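Local coordinates for AAEL008620-PA odorant-binding protein (Aedes aegypti, PDB 5V13) that binds juvenile hormone III in mosquito hemolymph, as a secreted member of the odorant-binding protein (PBP/GOBP) family, at residues 90-95 with 104-109; 130-133 with 139-142; 195-200 with 240-245; 213-218 with 229-234. One frame throughout, in Å; residues are numbered along the deposited sequence.

Contact 1: 90-95 with 104-109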
loop_
_atom_site.group_PDB
_atom_site.type_symbol
_atom_site.label_atom_id
_atom_site.label_comp_id
_atom_site.label_asym_id
_atom_site.label_seq_id
_atom_site.Cartn_x
_atom_site.Cartn_y
_atom_site.Cartn_z
ATOM N N GLN B 90 17.434 -8.643 12.674
ATOM C CA GLN B 90 16.007 -8.344 12.745
ATOM C C GLN B 90 15.740 -7.112 13.601
ATOM O O GLN B 90 14.916 -6.263 13.237
ATOM C CB GLN B 90 15.234 -9.537 13.311
ATOM C CG GLN B 90 13.707 -9.420 13.194
ATOM C CD GLN B 90 13.207 -9.765 11.792
ATOM O OE1 GLN B 90 13.876 -10.471 11.043
ATOM N NE2 GLN B 90 12.028 -9.252 11.428
ATOM N N ALA B 91 16.411 -7.008 14.748
ATOM C CA ALA B 91 16.195 -5.858 15.619
ATOM C C ALA B 91 16.675 -4.570 14.964
ATOM O O ALA B 91 16.019 -3.528 15.074
ATOM C CB ALA B 91 16.899 -6.068 16.956
ATOM N N GLU B 92 17.809 -4.622 14.269
ATOM C CA GLU B 92 18.313 -3.421 13.606
ATOM C C GLU B 92 17.352 -2.914 12.536
ATOM O O GLU B 92 17.245 -1.700 12.317
ATOM C CB GLU B 92 19.690 -3.703 13.010
ATOM C CG GLU B 92 20.767 -3.900 14.067
ATOM C CD GLU B 92 22.127 -4.303 13.492
ATOM O OE1 GLU B 92 23.138 -4.208 14.228
ATOM O OE2 GLU B 92 22.185 -4.738 12.323
ATOM N N SER B 93 16.638 -3.818 11.868
ATOM C CA SER B 93 15.729 -3.410 10.807
ATOM C C SER B 93 14.384 -2.933 11.339
ATOM O O SER B 93 13.783 -2.023 10.755
ATOM C CB SER B 93 15.519 -4.562 9.818
ATOM O OG SER B 93 14.539 -4.216 8.850
ATOM N N PHE B 94 13.880 -3.531 12.425
ATOM C CA PHE B 94 12.473 -3.366 12.784
ATOM C C PHE B 94 12.185 -2.954 14.224
ATOM O O PHE B 94 11.007 -2.876 14.590
ATOM C CB PHE B 94 11.685 -4.655 12.501
ATOM C CG PHE B 94 11.500 -4.958 11.024
ATOM C CD1 PHE B 94 10.787 -4.092 10.204
ATOM C CD2 PHE B 94 12.027 -6.112 10.469
ATOM C CE1 PHE B 94 10.630 -4.362 8.846
ATOM C CE2 PHE B 94 11.859 -6.404 9.122
ATOM C CZ PHE B 94 11.154 -5.522 8.305
ATOM N N PHE B 95 13.190 -2.699 15.056
ATOM C CA PHE B 95 12.933 -2.232 16.420
ATOM C C PHE B 95 13.485 -0.819 16.578
ATOM O O PHE B 95 14.703 -0.632 16.674
ATOM C CB PHE B 95 13.534 -3.169 17.468
ATOM C CG PHE B 95 13.209 -2.758 18.875
ATOM C CD1 PHE B 95 11.944 -2.988 19.398
ATOM C CD2 PHE B 95 14.148 -2.123 19.661
ATOM C CE1 PHE B 95 11.629 -2.597 20.690
ATOM C CE2 PHE B 95 13.846 -1.732 20.954
ATOM C CZ PHE B 95 12.582 -1.968 21.471
ATOM N N ALA B 104 20.759 -3.613 24.410
ATOM C CA ALA B 104 20.751 -4.770 25.306
ATOM C C ALA B 104 20.593 -6.068 24.524
ATOM O O ALA B 104 21.302 -7.050 24.782
ATOM C CB ALA B 104 19.636 -4.630 26.345
ATOM N N LEU B 105 19.675 -6.094 23.559
ATOM C CA LEU B 105 19.529 -7.286 22.728
ATOM C C LEU B 105 20.824 -7.591 21.978
ATOM O O LEU B 105 21.283 -8.738 21.962
ATOM C CB LEU B 105 18.350 -7.116 21.768
ATOM C CG LEU B 105 17.952 -8.352 20.941
ATOM C CD1 LEU B 105 16.444 -8.422 20.709
ATOM C CD2 LEU B 105 18.688 -8.376 19.612
ATOM N N LYS B 106 21.455 -6.567 21.399
ATOM C CA LYS B 106 22.739 -6.777 20.731
ATOM C C LYS B 106 23.779 -7.396 21.663
ATOM O O LYS B 106 24.526 -8.294 21.256
ATOM C CB LYS B 106 23.260 -5.459 20.175
ATOM C CG LYS B 106 22.567 -5.002 18.912
ATOM C CD LYS B 106 23.246 -3.756 18.385
ATOM C CE LYS B 106 22.484 -3.156 17.234
ATOM N NZ LYS B 106 22.952 -1.752 17.005
ATOM N N ASN B 107 23.855 -6.926 22.913
ATOM C CA ASN B 107 24.857 -7.459 23.834
ATOM C C ASN B 107 24.524 -8.878 24.294
ATOM O O ASN B 107 25.436 -9.669 24.574
ATOM C CB ASN B 107 24.999 -6.548 25.058
ATOM C CG ASN B 107 25.483 -5.153 24.700
ATOM O OD1 ASN B 107 25.980 -4.918 23.602
ATOM N ND2 ASN B 107 25.337 -4.224 25.630
ATOM N N ASN B 108 23.240 -9.217 24.390
ATOM C CA ASN B 108 22.828 -10.476 25.005
ATOM C C ASN B 108 22.649 -11.626 24.019
ATOM O O ASN B 108 22.683 -12.793 24.443
ATOM C CB ASN B 108 21.512 -10.287 25.761
ATOM C CG ASN B 108 21.691 -9.600 27.100
ATOM O OD1 ASN B 108 22.712 -9.756 27.772
ATOM N ND2 ASN B 108 20.678 -8.852 27.507
ATOM N N ALA B 109 22.446 -11.332 22.730
ATOM C CA ALA B 109 22.054 -12.369 21.777
ATOM C C ALA B 109 23.070 -13.503 21.722
ATOM O O ALA B 109 22.714 -14.677 21.894
ATOM C CB ALA B 109 21.852 -11.756 20.387
#

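Contact 2: 130-133 with 139-142. With JH3 (methyl (2E,6E)-9-[(2R)-3,3-dimethyloxiran-2-yl]-3,7-dimethylnona-2,6-dienoate), chain E.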
loop_
_atom_site.group_PDB
_atom_site.type_symbol
_atom_site.label_atom_id
_atom_site.label_comp_id
_atom_site.label_asym_id
_atom_site.label_seq_id
_atom_site.Cartn_x
_atom_site.Cartn_y
_atom_site.Cartn_z
ATOM N N ALA B 130 14.953 -20.014 26.072
ATOM C CA ALA B 130 14.077 -19.497 27.127
ATOM C C ALA B 130 14.612 -18.211 27.755
ATOM O O ALA B 130 13.862 -17.240 27.919
ATOM C CB ALA B 130 13.859 -20.573 28.194
ATOM N N THR B 131 15.905 -18.178 28.115
ATOM C CA THR B 131 16.445 -17.014 28.827
ATOM C C THR B 131 16.399 -15.763 27.952
ATOM O O THR B 131 15.959 -14.691 28.390
ATOM C CB THR B 131 17.882 -17.282 29.292
ATOM O OG1 THR B 131 17.897 -18.336 30.268
ATOM C CG2 THR B 131 18.482 -16.035 29.927
ATOM N N PHE B 132 16.855 -15.886 26.704
ATOM C CA PHE B 132 16.806 -14.763 25.772
ATOM C C PHE B 132 15.376 -14.288 25.558
ATOM O O PHE B 132 15.102 -13.080 25.515
ATOM C CB PHE B 132 17.435 -15.191 24.440
ATOM C CG PHE B 132 17.452 -14.115 23.388
ATOM C CD1 PHE B 132 18.386 -13.094 23.439
ATOM C CD2 PHE B 132 16.565 -14.158 22.311
ATOM C CE1 PHE B 132 18.407 -12.105 22.463
ATOM C CE2 PHE B 132 16.584 -13.181 21.327
ATOM C CZ PHE B 132 17.511 -12.149 21.398
ATOM N N TYR B 133 14.453 -15.225 25.389
ATOM C CA TYR B 133 13.075 -14.845 25.127
ATOM C C TYR B 133 12.464 -14.120 26.321
ATOM O O TYR B 133 11.697 -13.165 26.146
ATOM C CB TYR B 133 12.259 -16.082 24.759
ATOM C CG TYR B 133 10.865 -15.754 24.281
ATOM C CD1 TYR B 133 10.661 -15.176 23.038
ATOM C CD2 TYR B 133 9.755 -16.039 25.069
ATOM C CE1 TYR B 133 9.396 -14.872 22.594
ATOM C CE2 TYR B 133 8.482 -15.738 24.636
ATOM C CZ TYR B 133 8.310 -15.162 23.395
ATOM O OH TYR B 133 7.042 -14.874 22.951
ATOM N N THR B 139 10.736 -6.780 22.994
ATOM C CA THR B 139 11.528 -6.390 21.826
ATOM C C THR B 139 11.376 -7.408 20.697
ATOM O O THR B 139 11.181 -7.031 19.541
ATOM C CB THR B 139 13.000 -6.231 22.221
ATOM O OG1 THR B 139 13.136 -5.171 23.179
ATOM C CG2 THR B 139 13.877 -5.926 21.009
ATOM N N ILE B 140 11.440 -8.704 21.026
ATOM C CA ILE B 140 11.271 -9.763 20.027
ATOM C C ILE B 140 9.890 -9.680 19.384
ATOM O O ILE B 140 9.744 -9.761 18.161
ATOM C CB ILE B 140 11.494 -11.137 20.687
ATOM C CG1 ILE B 140 12.934 -11.260 21.174
ATOM C CG2 ILE B 140 11.078 -12.288 19.747
ATOM C CD1 ILE B 140 13.119 -12.416 22.200
ATOM N N LEU B 141 8.851 -9.563 20.209
ATOM C CA LEU B 141 7.492 -9.413 19.696
ATOM C C LEU B 141 7.423 -8.306 18.653
ATOM O O LEU B 141 6.907 -8.499 17.545
ATOM C CB LEU B 141 6.545 -9.118 20.864
ATOM C CG LEU B 141 5.029 -8.946 20.722
ATOM C CD1 LEU B 141 4.406 -9.018 22.121
ATOM C CD2 LEU B 141 4.614 -7.626 20.042
ATOM N N ARG B 142 7.970 -7.143 18.982
ATOM C CA ARG B 142 7.815 -6.003 18.089
ATOM C C ARG B 142 8.602 -6.190 16.791
ATOM O O ARG B 142 8.094 -5.880 15.707
ATOM C CB ARG B 142 8.235 -4.730 18.821
ATOM C CG ARG B 142 7.805 -3.487 18.111
ATOM C CD ARG B 142 7.522 -2.371 19.091
ATOM N NE ARG B 142 6.794 -1.310 18.413
ATOM C CZ ARG B 142 6.327 -0.222 19.009
ATOM N NH1 ARG B 142 6.512 -0.037 20.312
ATOM N NH2 ARG B 142 5.673 0.678 18.291
HETATM C C1 JH3 E . -0.259 -15.406 15.244
HETATM O O2 JH3 E . -0.497 -14.215 15.337
HETATM O O1 JH3 E . -1.062 -16.186 14.337
HETATM C CM JH3 E . -2.036 -15.515 13.535
HETATM C C2 JH3 E . 0.811 -16.103 15.981
HETATM C C3 JH3 E . 1.650 -15.581 16.879
HETATM C "C3'" JH3 E . 1.633 -14.141 17.311
HETATM C C4 JH3 E . 2.675 -16.521 17.468
HETATM C C5 JH3 E . 4.024 -15.813 17.529
HETATM C C6 JH3 E . 5.124 -16.841 17.672
HETATM C C7 JH3 E . 5.653 -17.186 18.855
HETATM C "C7'" JH3 E . 5.142 -16.582 20.136
HETATM C C8 JH3 E . 6.763 -18.226 18.872
HETATM C C9 JH3 E . 8.090 -17.654 19.397
HETATM C CA JH3 E . 8.487 -16.356 18.698
HETATM O O3 JH3 E . 9.810 -15.896 19.056
HETATM C CB JH3 E . 9.680 -16.461 17.750
HETATM C "CB'" JH3 E . 9.586 -15.488 16.569
HETATM C CC JH3 E . 10.418 -17.782 17.592
#

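Contact 3: 195-200 with 240-245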
loop_
_atom_site.group_PDB
_atom_site.type_symbol
_atom_site.label_atom_id
_atom_site.label_comp_id
_atom_site.label_asym_id
_atom_site.label_seq_id
_atom_site.Cartn_x
_atom_site.Cartn_y
_atom_site.Cartn_z
ATOM N N CYS B 195 10.257 -16.683 -8.298
ATOM C CA CYS B 195 9.465 -15.896 -7.353
ATOM C C CYS B 195 8.211 -16.651 -6.922
ATOM O O CYS B 195 7.889 -16.708 -5.728
ATOM C CB CYS B 195 9.091 -14.546 -7.976
ATOM S SG CYS B 195 8.012 -13.471 -6.941
ATOM N N VAL B 196 7.490 -17.237 -7.884
ATOM C CA VAL B 196 6.231 -17.908 -7.564
ATOM C C VAL B 196 6.490 -19.144 -6.715
ATOM O O VAL B 196 5.847 -19.354 -5.681
ATOM C CB VAL B 196 5.465 -18.276 -8.848
ATOM C CG1 VAL B 196 4.247 -19.143 -8.498
ATOM C CG2 VAL B 196 5.012 -17.027 -9.586
ATOM N N PHE B 197 7.434 -19.983 -7.144
ATOM C CA PHE B 197 7.692 -21.238 -6.443
ATOM C C PHE B 197 8.209 -20.995 -5.031
ATOM O O PHE B 197 7.873 -21.741 -4.105
ATOM C CB PHE B 197 8.682 -22.083 -7.236
ATOM C CG PHE B 197 8.102 -22.688 -8.498
ATOM C CD1 PHE B 197 6.730 -22.697 -8.722
ATOM C CD2 PHE B 197 8.931 -23.237 -9.453
ATOM C CE1 PHE B 197 6.197 -23.266 -9.873
ATOM C CE2 PHE B 197 8.405 -23.803 -10.618
ATOM C CZ PHE B 197 7.037 -23.810 -10.823
ATOM N N ARG B 198 9.026 -19.957 -4.837
ATOM C CA ARG B 198 9.476 -19.635 -3.485
ATOM C C ARG B 198 8.352 -19.060 -2.636
ATOM O O ARG B 198 8.317 -19.298 -1.424
ATOM C CB ARG B 198 10.660 -18.664 -3.519
ATOM C CG ARG B 198 11.935 -19.312 -4.013
ATOM C CD ARG B 198 13.118 -18.358 -4.038
ATOM N NE ARG B 198 14.316 -19.039 -4.535
ATOM C CZ ARG B 198 15.282 -19.512 -3.751
ATOM N NH1 ARG B 198 15.216 -19.351 -2.428
ATOM N NH2 ARG B 198 16.330 -20.119 -4.288
ATOM N N GLY B 199 7.435 -18.296 -3.240
ATOM C CA GLY B 199 6.266 -17.840 -2.504
ATOM C C GLY B 199 5.355 -18.983 -2.090
ATOM O O GLY B 199 4.796 -18.976 -0.988
ATOM N N PHE B 200 5.181 -19.975 -2.973
ATOM C CA PHE B 200 4.419 -21.181 -2.661
ATOM C C PHE B 200 5.173 -22.121 -1.718
ATOM O O PHE B 200 4.581 -23.100 -1.243
ATOM C CB PHE B 200 4.077 -21.953 -3.955
ATOM C CG PHE B 200 3.028 -21.284 -4.845
ATOM C CD1 PHE B 200 2.484 -20.048 -4.518
ATOM C CD2 PHE B 200 2.585 -21.922 -6.012
ATOM C CE1 PHE B 200 1.514 -19.439 -5.339
ATOM C CE2 PHE B 200 1.619 -21.327 -6.847
ATOM C CZ PHE B 200 1.083 -20.084 -6.510
ATOM N N ARG B 240 13.475 -23.238 -13.365
ATOM C CA ARG B 240 13.124 -23.683 -14.709
ATOM C C ARG B 240 13.012 -25.201 -14.775
ATOM O O ARG B 240 12.084 -25.735 -15.398
ATOM C CB ARG B 240 14.162 -23.170 -15.709
ATOM C CG ARG B 240 14.059 -23.751 -17.107
ATOM C CD ARG B 240 12.988 -23.052 -17.927
ATOM N NE ARG B 240 13.275 -21.631 -18.106
ATOM C CZ ARG B 240 12.385 -20.745 -18.539
ATOM N NH1 ARG B 240 11.153 -21.138 -18.837
ATOM N NH2 ARG B 240 12.725 -19.469 -18.672
ATOM N N GLN B 241 13.937 -25.914 -14.123
ATOM C CA GLN B 241 13.928 -27.375 -14.177
ATOM C C GLN B 241 12.691 -27.951 -13.506
ATOM O O GLN B 241 12.096 -28.912 -14.010
ATOM C CB GLN B 241 15.187 -27.948 -13.523
ATOM C CG GLN B 241 16.450 -27.808 -14.359
ATOM C CD GLN B 241 16.800 -26.361 -14.634
ATOM O OE1 GLN B 241 16.849 -25.532 -13.714
ATOM N NE2 GLN B 241 17.012 -26.037 -15.905
ATOM N N LEU B 242 12.301 -27.400 -12.357
ATOM C CA LEU B 242 11.095 -27.886 -11.695
ATOM C C LEU B 242 9.860 -27.620 -12.548
ATOM O O LEU B 242 9.011 -28.502 -12.733
ATOM C CB LEU B 242 10.950 -27.236 -10.328
ATOM C CG LEU B 242 9.672 -27.591 -9.561
ATOM C CD1 LEU B 242 9.583 -29.100 -9.369
ATOM C CD2 LEU B 242 9.686 -26.865 -8.225
ATOM N N TYR B 243 9.746 -26.401 -13.076
ATOM C CA TYR B 243 8.622 -26.059 -13.943
ATOM C C TYR B 243 8.546 -26.992 -15.148
ATOM O O TYR B 243 7.484 -27.554 -15.440
ATOM C CB TYR B 243 8.730 -24.600 -14.386
ATOM C CG TYR B 243 7.696 -24.199 -15.422
ATOM C CD1 TYR B 243 6.416 -23.815 -15.043
ATOM C CD2 TYR B 243 8.001 -24.225 -16.780
ATOM C CE1 TYR B 243 5.465 -23.450 -15.998
ATOM C CE2 TYR B 243 7.067 -23.867 -17.736
ATOM C CZ TYR B 243 5.805 -23.476 -17.339
ATOM O OH TYR B 243 4.881 -23.121 -18.290
ATOM N N ASN B 244 9.673 -27.192 -15.848
ATOM C CA ASN B 244 9.677 -28.085 -17.004
ATOM C C ASN B 244 9.294 -29.507 -16.608
ATOM O O ASN B 244 8.586 -30.198 -17.350
ATOM C CB ASN B 244 11.052 -28.082 -17.687
ATOM C CG ASN B 244 11.332 -26.794 -18.454
ATOM O OD1 ASN B 244 10.418 -26.065 -18.817
ATOM N ND2 ASN B 244 12.607 -26.524 -18.712
ATOM N N CYS B 245 9.749 -29.964 -15.441
ATOM C CA CYS B 245 9.420 -31.325 -15.030
ATOM C C CYS B 245 7.926 -31.461 -14.737
ATOM O O CYS B 245 7.291 -32.420 -15.184
ATOM C CB CYS B 245 10.267 -31.727 -13.823
ATOM S SG CYS B 245 9.883 -33.386 -13.152
#

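Contact 4: 213-218 with 229-234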
loop_
_atom_site.group_PDB
_atom_site.type_symbol
_atom_site.label_atom_id
_atom_site.label_comp_id
_atom_site.label_asym_id
_atom_site.label_seq_id
_atom_site.Cartn_x
_atom_site.Cartn_y
_atom_site.Cartn_z
ATOM N N GLU B 213 5.157 -30.139 -0.239
ATOM C CA GLU B 213 4.313 -28.972 -0.514
ATOM C C GLU B 213 3.669 -29.066 -1.894
ATOM O O GLU B 213 2.476 -28.767 -2.052
ATOM C CB GLU B 213 5.135 -27.687 -0.397
ATOM C CG GLU B 213 4.308 -26.396 -0.334
ATOM C CD GLU B 213 3.564 -26.226 0.999
ATOM O OE1 GLU B 213 3.938 -26.887 1.992
ATOM O OE2 GLU B 213 2.605 -25.428 1.051
ATOM N N ILE B 214 4.448 -29.466 -2.907
ATOM C CA ILE B 214 3.899 -29.644 -4.251
ATOM C C ILE B 214 2.789 -30.687 -4.240
ATOM O O ILE B 214 1.698 -30.462 -4.780
ATOM C CB ILE B 214 5.013 -30.025 -5.247
ATOM C CG1 ILE B 214 6.077 -28.925 -5.314
ATOM C CG2 ILE B 214 4.407 -30.286 -6.634
ATOM C CD1 ILE B 214 7.415 -29.365 -5.943
ATOM N N ARG B 215 3.058 -31.860 -3.649
ATOM C CA ARG B 215 2.030 -32.899 -3.599
ATOM C C ARG B 215 0.774 -32.399 -2.881
ATOM O O ARG B 215 -0.346 -32.615 -3.353
ATOM C CB ARG B 215 2.580 -34.159 -2.924
ATOM C CG ARG B 215 1.565 -35.298 -2.837
ATOM C CD ARG B 215 2.202 -36.568 -2.288
ATOM N NE ARG B 215 2.742 -36.361 -0.948
ATOM C CZ ARG B 215 4.041 -36.324 -0.656
ATOM N NH1 ARG B 215 4.950 -36.497 -1.610
ATOM N NH2 ARG B 215 4.431 -36.123 0.597
ATOM N N ARG B 216 0.949 -31.714 -1.751
ATOM C CA ARG B 216 -0.179 -31.154 -1.011
ATOM C C ARG B 216 -1.040 -30.247 -1.894
ATOM O O ARG B 216 -2.270 -30.358 -1.908
ATOM C CB ARG B 216 0.369 -30.406 0.206
ATOM C CG ARG B 216 -0.593 -29.558 1.005
ATOM C CD ARG B 216 0.188 -28.867 2.135
ATOM N NE ARG B 216 -0.204 -27.474 2.341
ATOM C CZ ARG B 216 -0.818 -27.019 3.430
ATOM N NH1 ARG B 216 -1.105 -27.845 4.430
ATOM N NH2 ARG B 216 -1.139 -25.735 3.528
ATOM N N ASP B 217 -0.403 -29.358 -2.661
ATOM C CA ASP B 217 -1.167 -28.445 -3.511
ATOM C C ASP B 217 -1.802 -29.173 -4.688
ATOM O O ASP B 217 -2.920 -28.834 -5.097
ATOM C CB ASP B 217 -0.271 -27.305 -3.990
ATOM C CG ASP B 217 0.024 -26.312 -2.885
ATOM O OD1 ASP B 217 -0.699 -26.354 -1.862
ATOM O OD2 ASP B 217 0.947 -25.484 -3.043
ATOM N N TYR B 218 -1.114 -30.173 -5.251
ATOM C CA TYR B 218 -1.732 -30.962 -6.313
ATOM C C TYR B 218 -2.973 -31.676 -5.798
ATOM O O TYR B 218 -4.032 -31.637 -6.433
ATOM C CB TYR B 218 -0.732 -31.965 -6.900
ATOM C CG TYR B 218 -0.068 -31.468 -8.175
ATOM C CD1 TYR B 218 0.899 -30.468 -8.126
ATOM C CD2 TYR B 218 -0.420 -31.984 -9.422
ATOM C CE1 TYR B 218 1.502 -29.993 -9.279
ATOM C CE2 TYR B 218 0.181 -31.519 -10.592
ATOM C CZ TYR B 218 1.147 -30.524 -10.508
ATOM O OH TYR B 218 1.754 -30.037 -11.647
ATOM N N ALA B 229 3.964 -39.431 -9.900
ATOM C CA ALA B 229 5.170 -40.172 -9.519
ATOM C C ALA B 229 5.836 -39.445 -8.351
ATOM O O ALA B 229 5.166 -39.179 -7.342
ATOM C CB ALA B 229 6.037 -40.370 -10.758
ATOM N N ASP B 230 7.120 -39.112 -8.435
ATOM C CA ASP B 230 7.848 -38.498 -7.334
ATOM C C ASP B 230 7.548 -37.011 -7.170
ATOM O O ASP B 230 8.175 -36.365 -6.322
ATOM C CB ASP B 230 9.355 -38.702 -7.534
ATOM C CG ASP B 230 9.885 -37.984 -8.768
ATOM O OD1 ASP B 230 9.090 -37.722 -9.699
ATOM O OD2 ASP B 230 11.098 -37.676 -8.805
ATOM N N TYR B 231 6.616 -36.457 -7.950
ATOM C CA TYR B 231 6.329 -35.019 -7.945
ATOM C C TYR B 231 7.583 -34.189 -8.207
ATOM O O TYR B 231 7.739 -33.092 -7.663
ATOM C CB TYR B 231 5.653 -34.582 -6.639
ATOM C CG TYR B 231 4.190 -34.942 -6.604
ATOM C CD1 TYR B 231 3.233 -34.094 -7.152
ATOM C CD2 TYR B 231 3.765 -36.145 -6.051
ATOM C CE1 TYR B 231 1.890 -34.433 -7.142
ATOM C CE2 TYR B 231 2.426 -36.490 -6.034
ATOM C CZ TYR B 231 1.492 -35.628 -6.581
ATOM O OH TYR B 231 0.157 -35.974 -6.567
ATOM N N CYS B 232 8.482 -34.718 -9.045
ATOM C CA CYS B 232 9.655 -33.997 -9.535
ATOM C C CYS B 232 10.675 -33.735 -8.431
ATOM O O CYS B 232 11.472 -32.802 -8.525
ATOM C CB CYS B 232 9.254 -32.684 -10.233
ATOM S SG CYS B 232 8.384 -32.948 -11.815
ATOM N N GLY B 233 10.677 -34.561 -7.382
ATOM C CA GLY B 233 11.737 -34.485 -6.392
ATOM C C GLY B 233 13.106 -34.791 -6.952
ATOM O O GLY B 233 14.116 -34.359 -6.380
ATOM N N SER B 234 13.162 -35.517 -8.071
ATOM C CA SER B 234 14.435 -35.854 -8.697
ATOM C C SER B 234 15.193 -34.615 -9.153
ATOM O O SER B 234 16.428 -34.614 -9.151
ATOM C CB SER B 234 14.187 -36.788 -9.883
ATOM O OG SER B 234 13.175 -36.258 -10.731
#

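Contact 1: 90-95 with 104-109
Ala91 and Glu92 face Leu105 and Lys106 inside a helical hairpin, in which helix 84-94 and helix 99-113 follow each other closely in the chain and run in roughly opposite directions. The buried layer of the contact is a single apolar touch: the CB methyl of Ala91 points at the partner helix and meets Leu105 CD2 at 3.9 Å. Leu105 reaches it with CG placed anti to its backbone N (chi1 -173°). CD2 goes to Ala91, while the other methyl, CD1, packs on Thr139 of helix 137-143, which also brings Met143 against both Ala91 and Leu105.

Nearer the surface, Glu92 and Lys106 send out extended chains that cross at about a right angle. Their aliphatic parts touch, with Glu92 CG 3.7 Å from Lys106 CE. The carboxylate atom OE1 lies 3.3 Å from the same CE but 3.7 Å from Lys106 NZ, so the salt bridge is long and the carboxylate sits beside the last methylene more closely than beside the ammonium. The pair probably adds electrostatic attraction rather than a tight, directional link. Gln90, just before Ala91, turns its amide elsewhere: OE1 is hydrogen-bonded to Arg24 N and NE2 to Met143 O. With the apolar touch inside and the long ion pair at the margin, the two consecutive helices form an antiparallel hairpin of the all-helical PBP/GOBP fold.

Contact 2: 130-133 with 139-142
Phe132 is the first residue of 130-133 to meet Ile140, at a tight helical corner where helix 122-135 turns into helix 137-143 and lines part of the juvenile hormone pocket. Its CG lies anti to the backbone N (chi1 180°), which swings the ring toward the second helix. CE2 comes within 3.7 Å of Ile140 CD1, with CD2 close behind. Leu105 and Leu113 of helix 99-113 pack on the same phenyl, and Phe87 meets it edge-to-face, so this aromatic group ties the corner to the neighbouring hairpin.

Tyr133 comes next, and its ring approaches the same methyl obliquely: CD1 is 3.8 Å from Ile140 CD1, which is therefore wedged between two aromatic side chains. Tyr133 OH is hydrogen-bonded to Trp53 O, fixing the far end of the ring, and lies 3.8 Å from C7' of the hormone. Tyr133 and Ile140 are both pocket residues, and they border the epoxide end of the ligand. The hormone itself is hydrogen-bonded to Tyr129 OH. The epoxide oxygen O3 is 3.7 Å from Tyr133 CE1 and 3.9 Å from Ile140 CG2.

Contact 3: 195-200 with 240-245
At 2.9 Å, the backbone bond from Asn244 N to Arg240 O spans the turn of helix 239-247 that presents Leu242 and Tyr243 to Phe197 of helix 190-199. The two segments are forty residues apart in sequence and lie across the chain's centre from the hormone-lining contact of 130-133 with 139-142. Phe197 carries the contact from its side. Its CB is directed at the other helix, and with CG anti to the carbonyl carbon (chi1 -72°) the ring is carried across, leading with its CD2-CE2-CZ side.

Two neighbours receive that side. Leu242 sets its CD2 methyl 3.9 Å from Phe197 CD2, approaching the ring obliquely. Tyr243 is met at the root of its side chain: Phe197 CE2 is 3.9 Å from Tyr243 CB. Tyr243 N, 3.8 Å from Phe197 CE2, lies at the ring edge near its plane and not over a face, so this is no N-H...pi contact. The phenol continues away, the two side chains crossing at about a right angle, and Tyr243 OH is hydrogen-bonded to Arg247 NH1. The Phe197 ring also meets that of Trp202.

Between 195-200 and 240-245 the contact is van der Waals, mostly carbon against carbon. It should depend on shape and burial rather than on charge, since the disulfides of Cys195 and Cys245 each tie one helix to a third element, not the two to each other.

Contact 4: 213-218 with 229-234
Tyr231 enters the flank of helix 211-220 with its CB directed at the helix and CG anti to the carbonyl carbon (chi1 -78°). Beyond CB, one ring face is laid against Arg215, whose CB stands 3.9 Å from the centroid of the Tyr231 ring, almost on the normal, in a CH-pi contact. Along one side of the ring, CD1 meets Ile214 CG2 at 4.0 Å, and CE1 then reaches Tyr218, 3.6 Å from its CB. The edge at this point is turned to the face of the Tyr218 ring, an offset edge-to-face pair with centroids 5.6 Å apart and planes at 72°. Along the other side, CE2 lies 3.5 Å from Arg215 CG. At the tip, Tyr231 OH lies next to both residues, 4.0 Å from Arg215 CG and 4.1 Å from Tyr218 CB.

Arg215 lends its methylenes to the ring and bends at chi3, and its NH2 is hydrogen-bonded to Asn212 OD1. The loop that delivers Tyr231 is braced by Asp230: OD1 accepts from Cys232 N at 3.1 Å, from above the carboxylate plane, while OD2 takes both Ser234 N and Ser234 OG. Cys232 is joined by a disulfide to Cys245 of helix 239-247. The loop between helices 211-220 and 239-247 thus combines an Asx turn at Asp230 with a type I' turn from Asp230 to Gly233, which sets Tyr231 against helix 211-220.

Overall arrangement
The four contacts form two touching pairs on opposite sides of the chain's centre. Contacts 1 and 2 have centres 10 Å apart and meet where Ala109 CA packs on Phe132 CE1 at 3.7 Å. Contacts 3 and 4, with centres 12 Å apart, are joined covalently by the disulfide from Cys245 SG to Cys232 SG (2.1 Å), and contact 4 lies nested within the loop that contact 3 closes. Between the pairs, centres are about 34 to 39 Å apart and nothing touches. Contact 2 borders the bound juvenile hormone directly; contact 1 stands behind it, the Leu105 side chain about 10 Å from the ligand.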